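Local coordinates for protein thermostable carboxypeptidase 1 (Pyrococcus furiosus, PDB 1KA2) that removes amino acids one by one from the C-terminus of peptides, with broad specificity, as a cobalt-dependent metallocarboxypeptidase of the M32 family, at residues Lys174-Leu186 with Met485-Leu499. Numbering follows the deposited sequence.
Sequences KMFEVLEKKLKPL and MDAEYFVRWVKEKYL
Leu183 CD1 lies at the edge of the Phe490 ring, in its plane, 3.4 Å from Phe490 CE2. One face of this ring carries Val494 CG2, from one turn further along the same helix. Phe490 CG lies anti to the backbone N (chi1 -176°), and this sets the ring edge beside Leu183 CD1. Leu428 of helix 421-440 and Asn360 of helix 359-375 also touch Phe490. The Val491 side chain fits as a knob into a hole formed by Leu179, Lys182, Leu183 and Leu186. This is parallel helix packing: segment 174-186 of helix 169-192 and the C-terminal helix 488-498 run at 5°, with a closest axis approach of 9.6 Å. Ala487 CB packs against Val178 CG1 at 3.6 Å and against Leu179 CD1. Before the helix, Met485 CE reaches Met175 SD at 3.3 Å; the Met485 side chain is about 10 Å from that of the metal ligand Glu299. Leu186 CD1 touches Val494 CG1, and Leu186 CD2 lies tightly against Leu499 CD1. On the exposed side, the extended Lys182 chain brings NZ to Glu488 OE2 in a 2.6 Å salt bridge, 45° out of the carboxylate plane. Val178 CG1 lies 3.1 Å from the same Glu488 OE2. An alanine in place of Glu488 would probably deprive the Lys182 ammonium of this charge partner and open a gap beside Val178 CG1.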
loop_
_atom_site.group_PDB
_atom_site.type_symbol
_atom_site.label_atom_id
_atom_site.label_comp_id
_atom_site.label_asym_id
_atom_site.label_seq_id
_atom_site.Cartn_x
_atom_site.Cartn_y
_atom_site.Cartn_z
ATOM N N LYS A 174 7.558 6.184 40.785
ATOM C CA LYS A 174 8.228 7.445 41.089
ATOM C C LYS A 174 7.694 8.697 40.386
ATOM O O LYS A 174 7.381 9.694 41.042
ATOM C CB LYS A 174 9.724 7.336 40.777
ATOM C CG LYS A 174 10.393 8.707 40.627
ATOM C CD LYS A 174 11.496 8.701 39.571
ATOM C CE LYS A 174 11.949 10.123 39.231
ATOM N NZ LYS A 174 10.895 10.921 38.529
ATOM N N MET A 175 7.627 8.666 39.056
ATOM C CA MET A 175 7.164 9.835 38.322
ATOM C C MET A 175 5.778 10.264 38.765
ATOM O O MET A 175 5.497 11.456 38.876
ATOM C CB MET A 175 7.179 9.579 36.807
ATOM C CG MET A 175 6.281 8.464 36.331
ATOM S SD MET A 175 6.374 8.231 34.531
ATOM C CE MET A 175 4.853 7.317 34.236
ATOM N N PHE A 176 4.910 9.295 39.031
ATOM C CA PHE A 176 3.558 9.617 39.451
ATOM C C PHE A 176 3.468 10.168 40.876
ATOM O O PHE A 176 2.483 10.821 41.226
ATOM C CB PHE A 176 2.650 8.394 39.278
ATOM C CG PHE A 176 2.113 8.242 37.882
ATOM C CD1 PHE A 176 2.332 7.073 37.156
ATOM C CD2 PHE A 176 1.384 9.274 37.293
ATOM C CE1 PHE A 176 1.828 6.929 35.858
ATOM C CE2 PHE A 176 0.876 9.141 35.996
ATOM C CZ PHE A 176 1.101 7.964 35.279
ATOM N N GLU A 177 4.485 9.907 41.696
ATOM C CA GLU A 177 4.504 10.427 43.062
ATOM C C GLU A 177 4.771 11.925 42.969
ATOM O O GLU A 177 4.083 12.731 43.591
ATOM C CB GLU A 177 5.603 9.743 43.886
ATOM C CG GLU A 177 5.350 8.260 44.112
ATOM C CD GLU A 177 6.418 7.594 44.958
ATOM O OE1 GLU A 177 7.611 7.697 44.604
ATOM O OE2 GLU A 177 6.063 6.956 45.972
ATOM N N VAL A 178 5.777 12.281 42.175
ATOM C CA VAL A 178 6.149 13.672 41.963
ATOM C C VAL A 178 4.984 14.451 41.363
ATOM O O VAL A 178 4.821 15.644 41.627
ATOM C CB VAL A 178 7.362 13.770 41.016
ATOM C CG1 VAL A 178 7.552 15.207 40.543
ATOM C CG2 VAL A 178 8.606 13.270 41.724
ATOM N N LEU A 179 4.175 13.777 40.550
ATOM C CA LEU A 179 3.022 14.417 39.924
ATOM C C LEU A 179 1.881 14.595 40.917
ATOM O O LEU A 179 1.307 15.678 41.017
ATOM C CB LEU A 179 2.549 13.597 38.717
ATOM C CG LEU A 179 2.999 14.049 37.316
ATOM C CD1 LEU A 179 4.313 14.803 37.379
ATOM C CD2 LEU A 179 3.117 12.833 36.406
ATOM N N GLU A 180 1.559 13.541 41.659
ATOM C CA GLU A 180 0.479 13.618 42.633
ATOM C C GLU A 180 0.673 14.649 43.748
ATOM O O GLU A 180 -0.305 15.164 44.289
ATOM C CB GLU A 180 0.217 12.244 43.255
ATOM C CG GLU A 180 -0.824 11.446 42.506
ATOM C CD GLU A 180 -1.369 10.282 43.308
ATOM O OE1 GLU A 180 -0.659 9.261 43.448
ATOM O OE2 GLU A 180 -2.515 10.398 43.804
ATOM N N LYS A 181 1.919 14.964 44.090
ATOM C CA LYS A 181 2.172 15.938 45.155
ATOM C C LYS A 181 2.502 17.338 44.629
ATOM O O LYS A 181 2.315 18.336 45.329
ATOM C CB LYS A 181 3.313 15.449 46.051
ATOM C CG LYS A 181 3.188 13.984 46.497
ATOM C CD LYS A 181 2.008 13.733 47.440
ATOM C CE LYS A 181 2.295 14.220 48.857
ATOM N NZ LYS A 181 1.207 13.836 49.804
ATOM N N LYS A 182 2.975 17.417 43.390
ATOM C CA LYS A 182 3.342 18.705 42.825
ATOM C C LYS A 182 2.478 19.186 41.666
ATOM O O LYS A 182 2.239 20.385 41.527
ATOM C CB LYS A 182 4.816 18.657 42.422
ATOM C CG LYS A 182 5.684 18.207 43.586
ATOM C CD LYS A 182 7.171 18.237 43.294
ATOM C CE LYS A 182 7.949 17.853 44.549
ATOM N NZ LYS A 182 9.410 17.792 44.306
ATOM N N LEU A 183 1.995 18.258 40.845
ATOM C CA LEU A 183 1.163 18.627 39.703
ATOM C C LEU A 183 -0.298 18.753 40.106
ATOM O O LEU A 183 -1.002 19.639 39.643
ATOM C CB LEU A 183 1.296 17.581 38.591
ATOM C CG LEU A 183 1.141 18.022 37.133
ATOM C CD1 LEU A 183 1.019 16.774 36.272
ATOM C CD2 LEU A 183 -0.074 18.901 36.950
ATOM N N LYS A 184 -0.753 17.862 40.975
ATOM C CA LYS A 184 -2.145 17.873 41.427
ATOM C C LYS A 184 -2.566 19.234 41.993
ATOM O O LYS A 184 -3.567 19.815 41.562
ATOM C CB LYS A 184 -2.368 16.785 42.491
ATOM C CG LYS A 184 -3.737 16.108 42.427
ATOM C CD LYS A 184 -4.879 17.117 42.461
ATOM C CE LYS A 184 -6.239 16.434 42.351
ATOM N NZ LYS A 184 -7.345 17.423 42.210
ATOM N N PRO A 185 -1.810 19.759 42.972
ATOM C CA PRO A 185 -2.188 21.058 43.536
ATOM C C PRO A 185 -2.231 22.153 42.473
ATOM O O PRO A 185 -3.161 22.965 42.437
ATOM C CB PRO A 185 -1.118 21.295 44.599
ATOM C CG PRO A 185 0.079 20.587 44.035
ATOM C CD PRO A 185 -0.523 19.301 43.521
ATOM N N LEU A 186 -1.230 22.158 41.597
ATOM C CA LEU A 186 -1.155 23.149 40.529
ATOM C C LEU A 186 -2.466 23.136 39.755
ATOM O O LEU A 186 -2.978 24.184 39.362
ATOM C CB LEU A 186 0.015 22.833 39.592
ATOM C CG LEU A 186 0.715 24.037 38.955
ATOM C CD1 LEU A 186 1.793 23.555 38.001
ATOM C CD2 LEU A 186 -0.299 24.906 38.227
ATOM N N MET A 485 14.994 10.842 33.120
ATOM C CA MET A 485 13.695 11.488 33.125
ATOM C C MET A 485 13.437 12.015 34.534
ATOM O O MET A 485 13.812 11.381 35.520
ATOM C CB MET A 485 12.599 10.485 32.730
ATOM C CG MET A 485 11.188 11.050 32.798
ATOM S SD MET A 485 9.914 9.888 32.271
ATOM C CE MET A 485 9.401 9.190 33.821
ATOM N N ASP A 486 12.815 13.184 34.617
ATOM C CA ASP A 486 12.477 13.791 35.898
ATOM C C ASP A 486 11.187 14.578 35.746
ATOM O O ASP A 486 11.155 15.641 35.123
ATOM C CB ASP A 486 13.594 14.714 36.385
ATOM C CG ASP A 486 13.171 15.560 37.578
ATOM O OD1 ASP A 486 12.584 15.011 38.538
ATOM O OD2 ASP A 486 13.430 16.779 37.557
ATOM N N ALA A 487 10.122 14.038 36.319
ATOM C CA ALA A 487 8.808 14.654 36.249
ATOM C C ALA A 487 8.792 16.136 36.596
ATOM O O ALA A 487 7.930 16.872 36.122
ATOM C CB ALA A 487 7.854 13.904 37.156
ATOM N N GLU A 488 9.740 16.573 37.422
ATOM C CA GLU A 488 9.814 17.973 37.851
ATOM C C GLU A 488 9.685 19.018 36.744
ATOM O O GLU A 488 9.058 20.061 36.951
ATOM C CB GLU A 488 11.114 18.223 38.625
ATOM C CG GLU A 488 11.142 17.636 40.032
ATOM C CD GLU A 488 10.033 18.188 40.908
ATOM O OE1 GLU A 488 9.739 19.400 40.797
ATOM O OE2 GLU A 488 9.464 17.413 41.710
ATOM N N TYR A 489 10.274 18.746 35.579
ATOM C CA TYR A 489 10.213 19.689 34.462
ATOM C C TYR A 489 8.802 19.949 33.972
ATOM O O TYR A 489 8.434 21.092 33.687
ATOM C CB TYR A 489 11.062 19.202 33.291
ATOM C CG TYR A 489 12.542 19.317 33.538
ATOM C CD1 TYR A 489 13.272 18.239 34.028
ATOM C CD2 TYR A 489 13.215 20.513 33.297
ATOM C CE1 TYR A 489 14.635 18.348 34.267
ATOM C CE2 TYR A 489 14.578 20.633 33.539
ATOM C CZ TYR A 489 15.277 19.546 34.020
ATOM O OH TYR A 489 16.625 19.650 34.242
ATOM N N PHE A 490 8.012 18.888 33.865
ATOM C CA PHE A 490 6.635 19.028 33.413
ATOM C C PHE A 490 5.868 19.953 34.358
ATOM O O PHE A 490 5.035 20.746 33.923
ATOM C CB PHE A 490 5.943 17.658 33.358
ATOM C CG PHE A 490 4.545 17.707 32.798
ATOM C CD1 PHE A 490 4.330 17.945 31.441
ATOM C CD2 PHE A 490 3.442 17.537 33.632
ATOM C CE1 PHE A 490 3.034 18.011 30.921
ATOM C CE2 PHE A 490 2.144 17.603 33.127
ATOM C CZ PHE A 490 1.939 17.841 31.765
ATOM N N VAL A 491 6.151 19.848 35.653
ATOM C CA VAL A 491 5.479 20.686 36.645
ATOM C C VAL A 491 5.830 22.169 36.472
ATOM O O VAL A 491 4.955 23.035 36.545
ATOM C CB VAL A 491 5.836 20.240 38.082
ATOM C CG1 VAL A 491 5.130 21.139 39.092
ATOM C CG2 VAL A 491 5.423 18.783 38.294
ATOM N N ARG A 492 7.106 22.462 36.237
ATOM C CA ARG A 492 7.524 23.844 36.042
ATOM C C ARG A 492 6.903 24.359 34.757
ATOM O O ARG A 492 6.315 25.442 34.738
ATOM C CB ARG A 492 9.041 23.956 35.940
ATOM C CG ARG A 492 9.522 25.403 35.947
ATOM C CD ARG A 492 10.934 25.546 35.397
ATOM N NE ARG A 492 11.821 24.486 35.868
ATOM C CZ ARG A 492 13.138 24.476 35.687
ATOM N NH1 ARG A 492 13.726 25.481 35.043
ATOM N NH2 ARG A 492 13.863 23.458 36.142
ATOM N N TRP A 493 7.037 23.585 33.678
ATOM C CA TRP A 493 6.459 23.981 32.394
ATOM C C TRP A 493 5.012 24.440 32.628
ATOM O O TRP A 493 4.636 25.553 32.267
ATOM C CB TRP A 493 6.486 22.806 31.394
ATOM C CG TRP A 493 5.848 23.135 30.040
ATOM C CD1 TRP A 493 6.294 24.047 29.125
ATOM C CD2 TRP A 493 4.630 22.590 29.500
ATOM N NE1 TRP A 493 5.431 24.112 28.055
ATOM C CE2 TRP A 493 4.402 23.229 28.257
ATOM C CE3 TRP A 493 3.710 21.627 29.945
ATOM C CZ2 TRP A 493 3.293 22.938 27.454
ATOM C CZ3 TRP A 493 2.608 21.338 29.150
ATOM C CH2 TRP A 493 2.410 21.994 27.917
ATOM N N VAL A 494 4.215 23.586 33.258
ATOM C CA VAL A 494 2.820 23.907 33.539
ATOM C C VAL A 494 2.668 25.161 34.398
ATOM O O VAL A 494 1.841 26.022 34.102
ATOM C CB VAL A 494 2.120 22.723 34.249
ATOM C CG1 VAL A 494 0.713 23.114 34.686
ATOM C CG2 VAL A 494 2.063 21.537 33.313
ATOM N N LYS A 495 3.458 25.250 35.469
ATOM C CA LYS A 495 3.418 26.404 36.375
ATOM C C LYS A 495 3.708 27.696 35.624
ATOM O O LYS A 495 2.963 28.675 35.715
ATOM C CB LYS A 495 4.447 26.223 37.509
ATOM C CG LYS A 495 4.947 27.523 38.170
ATOM C CD LYS A 495 6.091 28.174 37.373
ATOM C CE LYS A 495 6.692 29.407 38.060
ATOM N NZ LYS A 495 5.809 30.618 38.078
ATOM N N GLU A 496 4.807 27.672 34.883
ATOM C CA GLU A 496 5.282 28.801 34.097
ATOM C C GLU A 496 4.332 29.149 32.952
ATOM O O GLU A 496 4.411 30.234 32.375
ATOM C CB GLU A 496 6.666 28.444 33.556
ATOM C CG GLU A 496 7.350 29.477 32.687
ATOM C CD GLU A 496 8.681 28.959 32.160
ATOM O OE1 GLU A 496 9.519 28.524 32.985
ATOM O OE2 GLU A 496 8.887 28.978 30.929
ATOM N N LYS A 497 3.420 28.234 32.636
ATOM C CA LYS A 497 2.483 28.452 31.543
ATOM C C LYS A 497 1.093 28.890 31.995
ATOM O O LYS A 497 0.444 29.689 31.314
ATOM C CB LYS A 497 2.385 27.178 30.700
ATOM C CG LYS A 497 1.519 27.287 29.455
ATOM C CD LYS A 497 1.656 26.016 28.625
ATOM C CE LYS A 497 0.668 25.944 27.482
ATOM N NZ LYS A 497 0.908 26.922 26.393
ATOM N N TYR A 498 0.636 28.376 33.135
ATOM C CA TYR A 498 -0.686 28.739 33.648
ATOM C C TYR A 498 -0.669 29.665 34.878
ATOM O O TYR A 498 -1.727 30.050 35.391
ATOM C CB TYR A 498 -1.495 27.471 33.960
ATOM C CG TYR A 498 -1.912 26.698 32.725
ATOM C CD1 TYR A 498 -1.365 25.446 32.436
ATOM C CD2 TYR A 498 -2.837 27.235 31.826
ATOM C CE1 TYR A 498 -1.728 24.753 31.279
ATOM C CE2 TYR A 498 -3.204 26.549 30.672
ATOM C CZ TYR A 498 -2.648 25.312 30.404
ATOM O OH TYR A 498 -3.018 24.644 29.261
ATOM N N LEU A 499 0.523 30.033 35.339
ATOM C CA LEU A 499 0.650 30.912 36.499
ATOM C C LEU A 499 1.637 32.053 36.250
ATOM O O LEU A 499 2.292 32.056 35.183
ATOM C CB LEU A 499 1.099 30.098 37.718
ATOM C CG LEU A 499 0.244 28.862 38.012
ATOM C CD1 LEU A 499 0.889 28.045 39.107
ATOM C CD2 LEU A 499 -1.160 29.289 38.407
ATOM O OXT LEU A 499 1.746 32.930 37.132
#